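Local coordinates for protein beta sliding clamp (Borrelia burgdorferi, PDB 6DJ8) that probably tethers DNA polymerases and other proteins to DNA as a ring-shaped head-to-tail homodimer, giving replication its processivity, at residues I164-F169 with I355-T360; N199-S204 with I348-E353. One frame throughout, in Å; residues are numbered along the deposited sequence.

Contact 1: I164-F169 with I355-T360; sequences INRIAF and ISVFET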
ATOM      1  N   ILE A 164      -4.916 -25.437   4.967  1.00 35.26           N
ATOM      2  CA  ILE A 164      -5.406 -24.150   5.452  1.00 36.03           C
ATOM      3  C   ILE A 164      -5.653 -23.216   4.278  1.00 34.83           C
ATOM      4  O   ILE A 164      -6.695 -22.550   4.191  1.00 36.04           O
ATOM      5  CB  ILE A 164      -4.394 -23.540   6.443  1.00 37.47           C
ATOM      6  CG1 ILE A 164      -4.437 -24.271   7.786  1.00 39.16           C
ATOM      7  CG2 ILE A 164      -4.629 -22.028   6.601  1.00 35.22           C
ATOM      8  CD1 ILE A 164      -3.317 -23.845   8.742  1.00 36.80           C
ATOM      9  N   ASN A 165      -4.688 -23.156   3.355  1.00 35.38           N
ATOM     10  CA  ASN A 165      -4.821 -22.298   2.180  1.00 36.42           C
ATOM     11  C   ASN A 165      -6.061 -22.660   1.366  1.00 38.20           C
ATOM     12  O   ASN A 165      -6.710 -21.778   0.794  1.00 39.49           O
ATOM     13  CB  ASN A 165      -3.543 -22.388   1.326  1.00 34.59           C
ATOM     14  CG  ASN A 165      -3.467 -21.288   0.262  1.00 48.14           C
ATOM     15  OD1 ASN A 165      -3.685 -20.121   0.559  1.00 42.84           O
ATOM     16  ND2 ASN A 165      -3.155 -21.663  -0.976  1.00 40.59           N
ATOM     17  N   ARG A 166      -6.446 -23.935   1.345  1.00 34.90           N
ATOM     18  CA  ARG A 166      -7.617 -24.337   0.576  1.00 33.58           C
ATOM     19  C   ARG A 166      -8.918 -24.213   1.355  1.00 34.84           C
ATOM     20  O   ARG A 166      -9.990 -24.210   0.741  1.00 35.82           O
ATOM     21  CB  ARG A 166      -7.441 -25.780   0.084  1.00 36.93           C
ATOM     22  CG  ARG A 166      -6.615 -25.800  -1.193  1.00 42.00           C
ATOM     23  CD  ARG A 166      -5.760 -27.034  -1.418  1.00 42.22           C
ATOM     24  NE  ARG A 166      -4.871 -26.769  -2.543  1.00 49.34           N
ATOM     25  CZ  ARG A 166      -4.847 -27.451  -3.682  1.00 51.81           C
ATOM     26  NH1 ARG A 166      -5.618 -28.512  -3.863  1.00 50.90           N
ATOM     27  NH2 ARG A 166      -4.006 -27.082  -4.634  1.00 57.91           N
ATOM     28  N   ILE A 167      -8.862 -24.075   2.680  1.00 34.51           N
ATOM     29  CA  ILE A 167     -10.053 -24.113   3.518  1.00 28.66           C
ATOM     30  C   ILE A 167     -10.405 -22.736   4.085  1.00 37.19           C
ATOM     31  O   ILE A 167     -11.574 -22.333   4.061  1.00 33.32           O
ATOM     32  CB  ILE A 167      -9.872 -25.145   4.652  1.00 36.32           C
ATOM     33  CG1 ILE A 167     -10.043 -26.566   4.110  1.00 36.91           C
ATOM     34  CG2 ILE A 167     -10.878 -24.901   5.751  1.00 40.38           C
ATOM     35  CD1 ILE A 167     -11.494 -26.965   3.908  1.00 38.53           C
ATOM     36  N   ALA A 168      -9.406 -21.976   4.563  1.00 31.39           N
ATOM     37  CA  ALA A 168      -9.702 -20.794   5.375  1.00 34.33           C
ATOM     38  C   ALA A 168     -10.563 -19.775   4.628  1.00 36.96           C
ATOM     39  O   ALA A 168     -11.526 -19.233   5.191  1.00 34.98           O
ATOM     40  CB  ALA A 168      -8.397 -20.140   5.846  1.00 34.36           C
ATOM     41  N   PHE A 169     -10.239 -19.495   3.360  1.00 33.19           N
ATOM     42  CA  PHE A 169     -10.923 -18.408   2.660  1.00 33.95           C
ATOM     43  C   PHE A 169     -12.416 -18.654   2.486  1.00 36.72           C
ATOM     44  O   PHE A 169     -13.175 -17.692   2.326  1.00 33.13           O
ATOM     45  CB  PHE A 169     -10.264 -18.167   1.290  1.00 37.69           C
ATOM     46  CG  PHE A 169     -10.627 -19.204   0.243  1.00 35.19           C
ATOM     47  CD1 PHE A 169      -9.864 -20.351   0.090  1.00 29.22           C
ATOM     48  CD2 PHE A 169     -11.731 -19.013  -0.593  1.00 30.43           C
ATOM     49  CE1 PHE A 169     -10.200 -21.320  -0.893  1.00 34.66           C
ATOM     50  CE2 PHE A 169     -12.059 -19.939  -1.577  1.00 34.48           C
ATOM     51  CZ  PHE A 169     -11.300 -21.109  -1.715  1.00 32.44           C
ATOM     52  N   ILE A 355     -10.019 -19.982  -7.558  1.00 39.36           N
ATOM     53  CA  ILE A 355      -9.000 -20.500  -8.458  1.00 38.46           C
ATOM     54  C   ILE A 355      -7.602 -20.055  -8.039  1.00 39.28           C
ATOM     55  O   ILE A 355      -6.619 -20.702  -8.415  1.00 42.55           O
ATOM     56  CB  ILE A 355      -9.287 -20.102  -9.916  1.00 41.79           C
ATOM     57  CG1 ILE A 355      -8.995 -18.623 -10.131  1.00 41.68           C
ATOM     58  CG2 ILE A 355     -10.716 -20.458 -10.295  1.00 38.07           C
ATOM     59  CD1 ILE A 355      -9.219 -18.215 -11.565  1.00 52.57           C
ATOM     60  N   SER A 356      -7.487 -19.006  -7.217  1.00 37.32           N
ATOM     61  CA  SER A 356      -6.166 -18.560  -6.796  1.00 38.35           C
ATOM     62  C   SER A 356      -5.463 -19.562  -5.885  1.00 40.86           C
ATOM     63  O   SER A 356      -4.256 -19.437  -5.674  1.00 37.29           O
ATOM     64  CB  SER A 356      -6.263 -17.201  -6.089  1.00 40.61           C
ATOM     65  OG  SER A 356      -6.683 -17.373  -4.735  1.00 50.22           O
ATOM     66  N   VAL A 357      -6.161 -20.563  -5.345  1.00 40.73           N
ATOM     67  CA  VAL A 357      -5.470 -21.553  -4.529  1.00 42.10           C
ATOM     68  C   VAL A 357      -5.069 -22.786  -5.315  1.00 47.75           C
ATOM     69  O   VAL A 357      -4.368 -23.649  -4.769  1.00 48.54           O
ATOM     70  CB  VAL A 357      -6.302 -21.933  -3.284  1.00 44.68           C
ATOM     71  CG1 VAL A 357      -6.735 -20.665  -2.543  1.00 42.73           C
ATOM     72  CG2 VAL A 357      -7.513 -22.791  -3.659  1.00 39.76           C
ATOM     73  N   PHE A 358      -5.434 -22.873  -6.596  1.00 42.71           N
ATOM     74  CA  PHE A 358      -5.110 -24.049  -7.402  1.00 46.82           C
ATOM     75  C   PHE A 358      -3.652 -24.012  -7.838  1.00 49.09           C
ATOM     76  O   PHE A 358      -3.089 -22.940  -8.063  1.00 47.26           O
ATOM     77  CB  PHE A 358      -6.035 -24.130  -8.622  1.00 44.74           C
ATOM     78  CG  PHE A 358      -7.388 -24.683  -8.305  1.00 47.24           C
ATOM     79  CD1 PHE A 358      -8.235 -24.014  -7.443  1.00 45.43           C
ATOM     80  CD2 PHE A 358      -7.825 -25.860  -8.887  1.00 50.73           C
ATOM     81  CE1 PHE A 358      -9.476 -24.524  -7.139  1.00 43.94           C
ATOM     82  CE2 PHE A 358      -9.074 -26.372  -8.589  1.00 49.86           C
ATOM     83  CZ  PHE A 358      -9.898 -25.704  -7.712  1.00 43.61           C
ATOM     84  N   GLU A 359      -3.020 -25.186  -7.901  1.00 50.00           N
ATOM     85  CA  GLU A 359      -1.628 -25.262  -8.323  1.00 56.36           C
ATOM     86  C   GLU A 359      -1.405 -26.070  -9.593  1.00 54.29           C
ATOM     87  O   GLU A 359      -0.253 -26.209 -10.013  1.00 57.12           O
ATOM     88  CB  GLU A 359      -0.761 -25.863  -7.205  1.00 58.77           C
ATOM     89  CG  GLU A 359      -1.415 -25.835  -5.843  1.00 63.59           C
ATOM     90  CD  GLU A 359      -0.485 -26.254  -4.720  1.00 66.90           C
ATOM     91  OE1 GLU A 359      -0.083 -25.373  -3.931  1.00 69.20           O
ATOM     92  OE2 GLU A 359      -0.160 -27.457  -4.623  1.00 75.97           O
ATOM     93  N   THR A 360      -2.451 -26.589 -10.224  1.00 53.51           N
ATOM     94  CA  THR A 360      -2.276 -27.362 -11.443  1.00 51.89           C
ATOM     95  C   THR A 360      -2.282 -26.451 -12.667  1.00 59.26           C
ATOM     96  O   THR A 360      -2.703 -25.298 -12.612  1.00 58.38           O
ATOM     97  CB  THR A 360      -3.372 -28.415 -11.573  1.00 54.57           C
ATOM     98  OG1 THR A 360      -4.631 -27.828 -11.222  1.00 53.95           O
ATOM     99  CG2 THR A 360      -3.092 -29.569 -10.633  1.00 58.97           C
TER
HETATM  100  O   HOH W   1      -2.975 -24.394  -2.346  1.00 47.67           O
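V357 carries the apolar part of the contact, its CB bond aimed at the end of helix 157-167 and its two methyls spread over three residues. With CG1 anti to its own carbonyl carbon (chi1 -51°), that methyl sits 3.5 Å from N165 O and meets F169 CE1 at 3.9 Å, the ring and the valine approaching tip to tip. CG2 lies 4.0 Å from R166 CG, where the arginine crosses obliquely on its way past. N165, its CG anti to the backbone N (chi1 -167°), slides by V357 in the opposite direction, ND2 coming to 3.9 Å from V357 CB. The valine rides in a type I turn, I355 to F358, that follows helix 348-355, so a turn of the C-terminal domain is set against a helix of the central domain. A water ties the polar groups together: it accepts from N165 ND2 and from R166 NE (3.0 Å), the latter in the guanidinium plane, and donates to V357 O at 2.9 Å and, weakly, to E359 OE1. R166 NH2 touches E359 CG at 3.1 Å, at the guanidinium edge. The carboxylate is turned 76° from the guanidinium, and E359 OE2 lies far from that plane with no N-H aimed at it, leaving a long, purely electrostatic pairing. R166 NH2 has its stronger salt bridge with E377, and E359 OE2 with K162.

Contact 2: N199-S204 with I348-E353; sequences NGHRMS and ISYFVE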
ATOM      1  N   ASN A 199     -19.472 -20.358   3.509  1.00 34.61           N
ATOM      2  CA  ASN A 199     -20.188 -19.164   3.925  1.00 39.12           C
ATOM      3  C   ASN A 199     -21.641 -19.225   3.490  1.00 39.69           C
ATOM      4  O   ASN A 199     -22.319 -18.195   3.468  1.00 41.23           O
ATOM      5  CB  ASN A 199     -19.506 -17.904   3.375  1.00 38.81           C
ATOM      6  CG  ASN A 199     -19.762 -17.699   1.898  1.00 41.32           C
ATOM      7  OD1 ASN A 199     -20.144 -18.635   1.172  1.00 36.23           O
ATOM      8  ND2 ASN A 199     -19.585 -16.461   1.440  1.00 32.02           N
ATOM      9  N   GLY A 200     -22.112 -20.406   3.082  1.00 45.98           N
ATOM     10  CA  GLY A 200     -23.444 -20.570   2.558  1.00 46.56           C
ATOM     11  C   GLY A 200     -23.544 -20.468   1.052  1.00 49.77           C
ATOM     12  O   GLY A 200     -24.540 -20.916   0.478  1.00 48.72           O
ATOM     13  N   HIS A 201     -22.556 -19.882   0.396  1.00 43.42           N
ATOM     14  CA  HIS A 201     -22.595 -19.716  -1.046  1.00 40.96           C
ATOM     15  C   HIS A 201     -21.458 -20.403  -1.776  1.00 42.78           C
ATOM     16  O   HIS A 201     -21.643 -20.844  -2.918  1.00 41.12           O
ATOM     17  CB  HIS A 201     -22.607 -18.218  -1.363  1.00 46.19           C
ATOM     18  CG  HIS A 201     -23.809 -17.528  -0.808  1.00 56.47           C
ATOM     19  ND1 HIS A 201     -23.882 -17.106   0.502  1.00 59.32           N
ATOM     20  CD2 HIS A 201     -24.992 -17.200  -1.377  1.00 66.57           C
ATOM     21  CE1 HIS A 201     -25.065 -16.563   0.721  1.00 62.02           C
ATOM     22  NE2 HIS A 201     -25.751 -16.593  -0.406  1.00 64.71           N
ATOM     23  N   ARG A 202     -20.298 -20.517  -1.141  1.00 37.55           N
ATOM     24  CA  ARG A 202     -19.157 -21.229  -1.675  1.00 30.43           C
ATOM     25  C   ARG A 202     -18.593 -22.079  -0.545  1.00 33.21           C
ATOM     26  O   ARG A 202     -18.756 -21.750   0.637  1.00 37.53           O
ATOM     27  CB  ARG A 202     -18.107 -20.268  -2.267  1.00 32.88           C
ATOM     28  CG  ARG A 202     -17.815 -18.991  -1.442  1.00 33.92           C
ATOM     29  CD  ARG A 202     -16.697 -19.206  -0.435  1.00 34.33           C
ATOM     30  NE  ARG A 202     -16.297 -17.945   0.227  1.00 30.00           N
ATOM     31  CZ  ARG A 202     -15.444 -17.076  -0.304  1.00 32.40           C
ATOM     32  NH1 ARG A 202     -14.910 -17.334  -1.504  1.00 30.51           N
ATOM     33  NH2 ARG A 202     -15.122 -15.949   0.345  1.00 29.50           N
ATOM     34  N   MET A 203     -17.951 -23.188  -0.911  1.00 32.74           N
ATOM     35  CA  MET A 203     -17.563 -24.181   0.074  1.00 32.73           C
ATOM     36  C   MET A 203     -16.311 -24.916  -0.379  1.00 35.02           C
ATOM     37  O   MET A 203     -16.201 -25.309  -1.545  1.00 34.20           O
ATOM     38  CB  MET A 203     -18.703 -25.206   0.306  1.00 34.46           C
ATOM     39  CG  MET A 203     -18.237 -26.466   1.049  1.00 34.05           C
ATOM     40  SD  MET A 203     -19.571 -27.711   1.265  1.00 39.61           S
ATOM     41  CE  MET A 203     -20.676 -26.826   2.320  1.00 36.95           C
ATOM     42  N   SER A 204     -15.390 -25.129   0.558  1.00 38.32           N
ATOM     43  CA  SER A 204     -14.210 -25.960   0.352  1.00 33.30           C
ATOM     44  C   SER A 204     -14.317 -27.257   1.162  1.00 39.64           C
ATOM     45  O   SER A 204     -14.807 -27.260   2.298  1.00 38.35           O
ATOM     46  CB  SER A 204     -12.945 -25.188   0.723  1.00 36.57           C
ATOM     47  OG  SER A 204     -12.620 -24.206  -0.281  1.00 33.50           O
ATOM     48  N   ILE A 348     -17.855 -13.141  -9.214  1.00 29.63           N
ATOM     49  CA  ILE A 348     -16.483 -13.171  -9.715  1.00 31.50           C
ATOM     50  C   ILE A 348     -15.473 -13.181  -8.579  1.00 29.78           C
ATOM     51  O   ILE A 348     -14.384 -13.753  -8.720  1.00 30.53           O
ATOM     52  CB  ILE A 348     -16.208 -11.988 -10.672  1.00 30.14           C
ATOM     53  CG1 ILE A 348     -14.882 -12.218 -11.401  1.00 28.07           C
ATOM     54  CG2 ILE A 348     -16.146 -10.675  -9.902  1.00 31.50           C
ATOM     55  CD1 ILE A 348     -14.629 -11.246 -12.582  1.00 32.71           C
ATOM     56  N   SER A 349     -15.791 -12.567  -7.436  1.00 28.99           N
ATOM     57  CA  SER A 349     -14.820 -12.614  -6.342  1.00 33.81           C
ATOM     58  C   SER A 349     -14.662 -14.045  -5.828  1.00 32.92           C
ATOM     59  O   SER A 349     -13.539 -14.511  -5.598  1.00 30.43           O
ATOM     60  CB  SER A 349     -15.238 -11.669  -5.216  1.00 35.60           C
ATOM     61  OG  SER A 349     -15.149 -10.317  -5.632  1.00 44.77           O
ATOM     62  N   TYR A 350     -15.774 -14.769  -5.683  1.00 30.38           N
ATOM     63  CA  TYR A 350     -15.695 -16.179  -5.279  1.00 32.22           C
ATOM     64  C   TYR A 350     -14.883 -16.982  -6.278  1.00 31.11           C
ATOM     65  O   TYR A 350     -14.017 -17.781  -5.903  1.00 35.74           O
ATOM     66  CB  TYR A 350     -17.096 -16.767  -5.154  1.00 30.26           C
ATOM     67  CG  TYR A 350     -17.960 -16.210  -4.042  1.00 37.06           C
ATOM     68  CD1 TYR A 350     -17.411 -15.470  -2.999  1.00 35.80           C
ATOM     69  CD2 TYR A 350     -19.339 -16.451  -4.030  1.00 38.34           C
ATOM     70  CE1 TYR A 350     -18.211 -14.963  -1.987  1.00 36.58           C
ATOM     71  CE2 TYR A 350     -20.144 -15.958  -3.027  1.00 40.60           C
ATOM     72  CZ  TYR A 350     -19.570 -15.216  -2.002  1.00 43.55           C
ATOM     73  OH  TYR A 350     -20.364 -14.723  -0.997  1.00 47.18           O
ATOM     74  N   PHE A 351     -15.166 -16.787  -7.567  1.00 33.08           N
ATOM     75  CA  PHE A 351     -14.481 -17.520  -8.625  1.00 33.34           C
ATOM     76  C   PHE A 351     -12.982 -17.265  -8.555  1.00 34.78           C
ATOM     77  O   PHE A 351     -12.174 -18.199  -8.489  1.00 35.86           O
ATOM     78  CB  PHE A 351     -15.061 -17.077  -9.983  1.00 37.79           C
ATOM     79  CG  PHE A 351     -14.827 -18.033 -11.133  1.00 41.28           C
ATOM     80  CD1 PHE A 351     -14.331 -19.317 -10.933  1.00 43.19           C
ATOM     81  CD2 PHE A 351     -15.125 -17.632 -12.431  1.00 42.94           C
ATOM     82  CE1 PHE A 351     -14.130 -20.182 -12.015  1.00 48.01           C
ATOM     83  CE2 PHE A 351     -14.942 -18.503 -13.529  1.00 40.79           C
ATOM     84  CZ  PHE A 351     -14.435 -19.767 -13.324  1.00 37.92           C
ATOM     85  N   VAL A 352     -12.601 -15.985  -8.520  1.00 31.19           N
ATOM     86  CA  VAL A 352     -11.187 -15.608  -8.493  1.00 34.91           C
ATOM     87  C   VAL A 352     -10.527 -16.110  -7.216  1.00 35.54           C
ATOM     88  O   VAL A 352      -9.418 -16.657  -7.251  1.00 33.30           O
ATOM     89  CB  VAL A 352     -11.034 -14.076  -8.623  1.00 36.14           C
ATOM     90  CG1 VAL A 352      -9.602 -13.647  -8.318  1.00 36.75           C
ATOM     91  CG2 VAL A 352     -11.471 -13.594 -10.021  1.00 35.54           C
ATOM     92  N   GLU A 353     -11.180 -15.900  -6.063  1.00 29.28           N
ATOM     93  CA  GLU A 353     -10.596 -16.378  -4.813  1.00 37.51           C
ATOM     94  C   GLU A 353     -10.354 -17.873  -4.866  1.00 36.10           C
ATOM     95  O   GLU A 353      -9.317 -18.360  -4.408  1.00 36.73           O
ATOM     96  CB  GLU A 353     -11.500 -16.062  -3.626  1.00 37.99           C
ATOM     97  CG  GLU A 353     -10.963 -15.070  -2.680  1.00 45.59           C
ATOM     98  CD  GLU A 353     -11.636 -15.167  -1.322  1.00 50.93           C
ATOM     99  OE1 GLU A 353     -10.905 -15.071  -0.295  1.00 44.44           O
ATOM    100  OE2 GLU A 353     -12.884 -15.347  -1.296  1.00 37.88           O
TER
HETATM  101  O   HOH W   2     -15.215 -19.220  -3.632  1.00 33.71           O
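R202 leaves its strand toward helix 348-355, and from CB the chain turns into the crowded position between the backbone N and the carbonyl carbon (chi1 42°). CG then lands over the centre of the Y350 ring, 3.8 Å from the centroid and only 9° off the normal, a CH-pi contact. A bend at chi2 follows; the two side chains cross at about a right angle, with the guanidinium plane tilted 42° to the ring. At the tip, Y350 CD1 lies over one guanidinium face, offset toward its rim and 3.5 Å from NH1. NH1 and NH2 grip E353 end-on, both donating hydrogen bonds to OE2 at 2.8 Å; NH2 meets the syn lone pair of OE2, while NH1 comes from above the carboxylate plane. A water accepts from NH1 and donates to Y350 O. N199 ND2 donates to Y350 OH at 3.1 Å, and H201 CB touches CE2. N199 OD1 accepts from the backbone N of H201, an Asx turn, and of R202, together an Asx motif. G200 hydrogen-bonds the bound peptide and H201 and M203 pack on it, consistent with the partner-binding pocket of bacterial beta subunits between central and C-terminal domains.

In the fold
Both contacts join the central domain to the C-terminal domain, and their centres lie about 11 Å apart. Along the chain the segments come in the order 164-169, 199-204, 348-353, 355-360, so both segments of contact 2 fall between those of contact 1. Helix 348-355 supplies one side of contact 2 and runs into the turn used by contact 1. Strand 202-211 pairs with strand 383-387 in an antiparallel sheet spanning both domains. R166 O is hydrogen-bonded to S204 OG, and F169 packs against R202 and E353, so the two contacts form one continuous domain interface, with the bound peptide at the contact 2 end.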